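Local coordinates for ribonucleoside-diphosphate reductase subunit beta (Bacillus halodurans C-125, PDB 2RCC) that probably serves as the di-iron small subunit of a class I ribonucleotide reductase, which makes deoxyribonucleotides from ribonucleotides for DNA synthesis, at the interface of chains A and B. Residues are numbered along the deposited sequence; one frame, centred on the assembly and turned at random. Chains: chain A/B, Ribonucleoside-diphosphate reductase subunit beta.

The interface of chains A and B. Residues chain A 117, 120-121, 124; chain B 45, 49, 110, 113.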
ATOM      1  N   PHE A 117       3.832   0.783   1.220  1.00 14.88           N
ATOM      2  CA  PHE A 117       3.634   1.247   2.583  1.00 12.94           C
ATOM      3  C   PHE A 117       4.816   0.839   3.517  1.00 13.70           C
ATOM      4  O   PHE A 117       5.366   1.669   4.263  1.00 14.19           O
ATOM      5  CB  PHE A 117       2.306   0.741   3.089  1.00 11.65           C
ATOM      6  CG  PHE A 117       2.169   0.810   4.565  1.00  9.84           C
ATOM      7  CD1 PHE A 117       2.052   2.037   5.196  1.00 12.51           C
ATOM      8  CD2 PHE A 117       2.287  -0.323   5.318  1.00 13.65           C
ATOM      9  CE1 PHE A 117       2.014   2.118   6.596  1.00 13.28           C
ATOM     10  CE2 PHE A 117       2.227  -0.260   6.693  1.00  6.56           C
ATOM     11  CZ  PHE A 117       2.088   0.972   7.327  1.00 11.96           C
ATOM     12  N   VAL A 120       7.714   3.005   2.853  1.00 20.16           N
ATOM     13  CA  VAL A 120       7.488   4.292   3.504  1.00 18.01           C
ATOM     14  C   VAL A 120       7.932   4.226   4.958  1.00 18.79           C
ATOM     15  O   VAL A 120       8.676   5.091   5.425  1.00 14.76           O
ATOM     16  CB  VAL A 120       6.007   4.776   3.411  1.00 19.34           C
ATOM     17  CG1 VAL A 120       5.755   5.909   4.394  1.00 17.98           C
ATOM     18  CG2 VAL A 120       5.652   5.229   1.959  1.00 16.63           C
ATOM     19  N   VAL A 121       7.480   3.201   5.664  1.00 17.21           N
ATOM     20  CA  VAL A 121       7.847   3.005   7.052  1.00 14.96           C
ATOM     21  C   VAL A 121       9.367   2.710   7.258  1.00 16.14           C
ATOM     22  O   VAL A 121       9.984   3.257   8.199  1.00 16.44           O
ATOM     23  CB  VAL A 121       6.993   1.939   7.748  1.00 16.46           C
ATOM     24  CG1 VAL A 121       7.473   1.768   9.203  1.00 12.99           C
ATOM     25  CG2 VAL A 121       5.483   2.343   7.724  1.00 13.98           C
ATOM     26  N   GLN A 124      11.174   6.107   6.859  1.00 19.40           N
ATOM     27  CA  GLN A 124      10.983   6.916   8.066  1.00 19.57           C
ATOM     28  C   GLN A 124      11.787   6.382   9.290  1.00 19.22           C
ATOM     29  O   GLN A 124      12.213   7.171  10.150  1.00 19.20           O
ATOM     30  CB  GLN A 124       9.483   7.064   8.359  1.00 22.41           C
ATOM     31  CG  GLN A 124       9.144   7.876   9.605  1.00 21.90           C
ATOM     32  CD  GLN A 124       8.716   7.033  10.772  1.00 22.83           C
ATOM     33  OE1 GLN A 124       8.014   6.018  10.613  1.00 25.10           O
ATOM     34  NE2 GLN A 124       9.040   7.500  11.970  1.00 23.13           N
TER
ATOM     35  N   TYR B  45       0.532  11.399   9.519  1.00 17.71           N
ATOM     36  CA  TYR B  45       1.266  10.145   9.368  1.00 17.09           C
ATOM     37  C   TYR B  45       1.287   9.356  10.696  1.00 16.17           C
ATOM     38  O   TYR B  45       0.934   8.176  10.734  1.00 16.99           O
ATOM     39  CB  TYR B  45       2.667  10.419   8.828  1.00 17.04           C
ATOM     40  CG  TYR B  45       3.584   9.224   8.806  1.00 20.31           C
ATOM     41  CD1 TYR B  45       3.487   8.267   7.795  1.00 18.02           C
ATOM     42  CD2 TYR B  45       4.581   9.064   9.770  1.00 17.90           C
ATOM     43  CE1 TYR B  45       4.320   7.184   7.771  1.00 18.08           C
ATOM     44  CE2 TYR B  45       5.411   7.983   9.753  1.00 15.67           C
ATOM     45  CZ  TYR B  45       5.290   7.035   8.746  1.00 18.99           C
ATOM     46  OH  TYR B  45       6.136   5.948   8.707  1.00 19.53           O
ATOM     47  N   LEU B  49      -0.635   5.716  11.558  1.00 19.55           N
ATOM     48  CA  LEU B  49       0.120   4.592  12.094  1.00 21.56           C
ATOM     49  C   LEU B  49      -0.416   4.158  13.439  1.00 20.48           C
ATOM     50  O   LEU B  49      -0.552   2.958  13.682  1.00 21.57           O
ATOM     51  CB  LEU B  49       1.602   4.910  12.237  1.00 20.76           C
ATOM     52  CG  LEU B  49       2.479   5.006  10.983  1.00 24.51           C
ATOM     53  CD1 LEU B  49       3.954   5.126  11.386  1.00 22.16           C
ATOM     54  CD2 LEU B  49       2.304   3.778  10.090  1.00 25.97           C
ATOM     55  N   ALA B 110       3.724   9.793   0.407  1.00 17.91           N
ATOM     56  CA  ALA B 110       3.914   8.889   1.521  1.00 15.74           C
ATOM     57  C   ALA B 110       2.589   8.688   2.233  1.00 14.57           C
ATOM     58  O   ALA B 110       2.207   7.554   2.480  1.00 17.96           O
ATOM     59  CB  ALA B 110       5.001   9.401   2.506  1.00 12.86           C
ATOM     60  N   SER B 113       0.305   6.502   0.302  1.00 18.82           N
ATOM     61  CA  SER B 113       0.709   5.090   0.453  1.00 14.78           C
ATOM     62  C   SER B 113       0.151   4.446   1.688  1.00 16.20           C
ATOM     63  O   SER B 113      -0.259   3.295   1.640  1.00 16.27           O
ATOM     64  CB  SER B 113       2.220   4.928   0.456  1.00 16.74           C
ATOM     65  OG  SER B 113       2.733   5.431  -0.755  1.00 14.93           O
TER
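B:Tyr45 reaches across to A:Gln124 and supplies the polar link of this patch: its phenol OH donates to the side-chain amide oxygen OE1 of A:Gln124 over 2.7 Å. The hydroxyl meets the carbonyl at a C=O...O angle of 121° but sits tilted 30° from the amide plane. OE1 lies level with the phenol ring at its edge, and the two flat groups are turned steeply, 73° apart. The bend of the glutamine chain at chi2 brings its amide up to the CE2 edge of the ring, where CD comes within 3.6 Å of CE2 of B:Tyr45. A methyl of A:Val121, CG2, lies against the same phenol oxygen, 3.8 Å from OH of B:Tyr45.

Around this bond the packing is mostly apolar. A:Val120 spreads its two methyls over different partners: CG1 packs 3.9 Å from CE1 of B:Tyr45, on the opposite flank of the ring from the glutamine, and also 4.0 Å from CB of B:Ala110. Its CG2 touches CB of B:Ser113 at 3.8 Å. Farther along, CD2 of B:Leu49 points at the rim of the A:Phe117 ring, in its plane, 3.9 Å from CE1. Within chain B, CG of B:Leu49 also lies over one face of the tyrosine ring, offset toward the rim, and probably helps to fix it. With a phenylalanine in place of B:Tyr45, the glutamine carbonyl would probably be left without its phenol donor and the amide freer to turn.

Helix 106-133 of chain A faces helices 41-50 and 106-133 of chain B, part of the contact between paired beta subunits. It also bears the expected iron ligands A:Glu119 and A:His122 and, about 11 Å from the patch centre, A:Tyr126, by family resemblance the radical-carrying tyrosine.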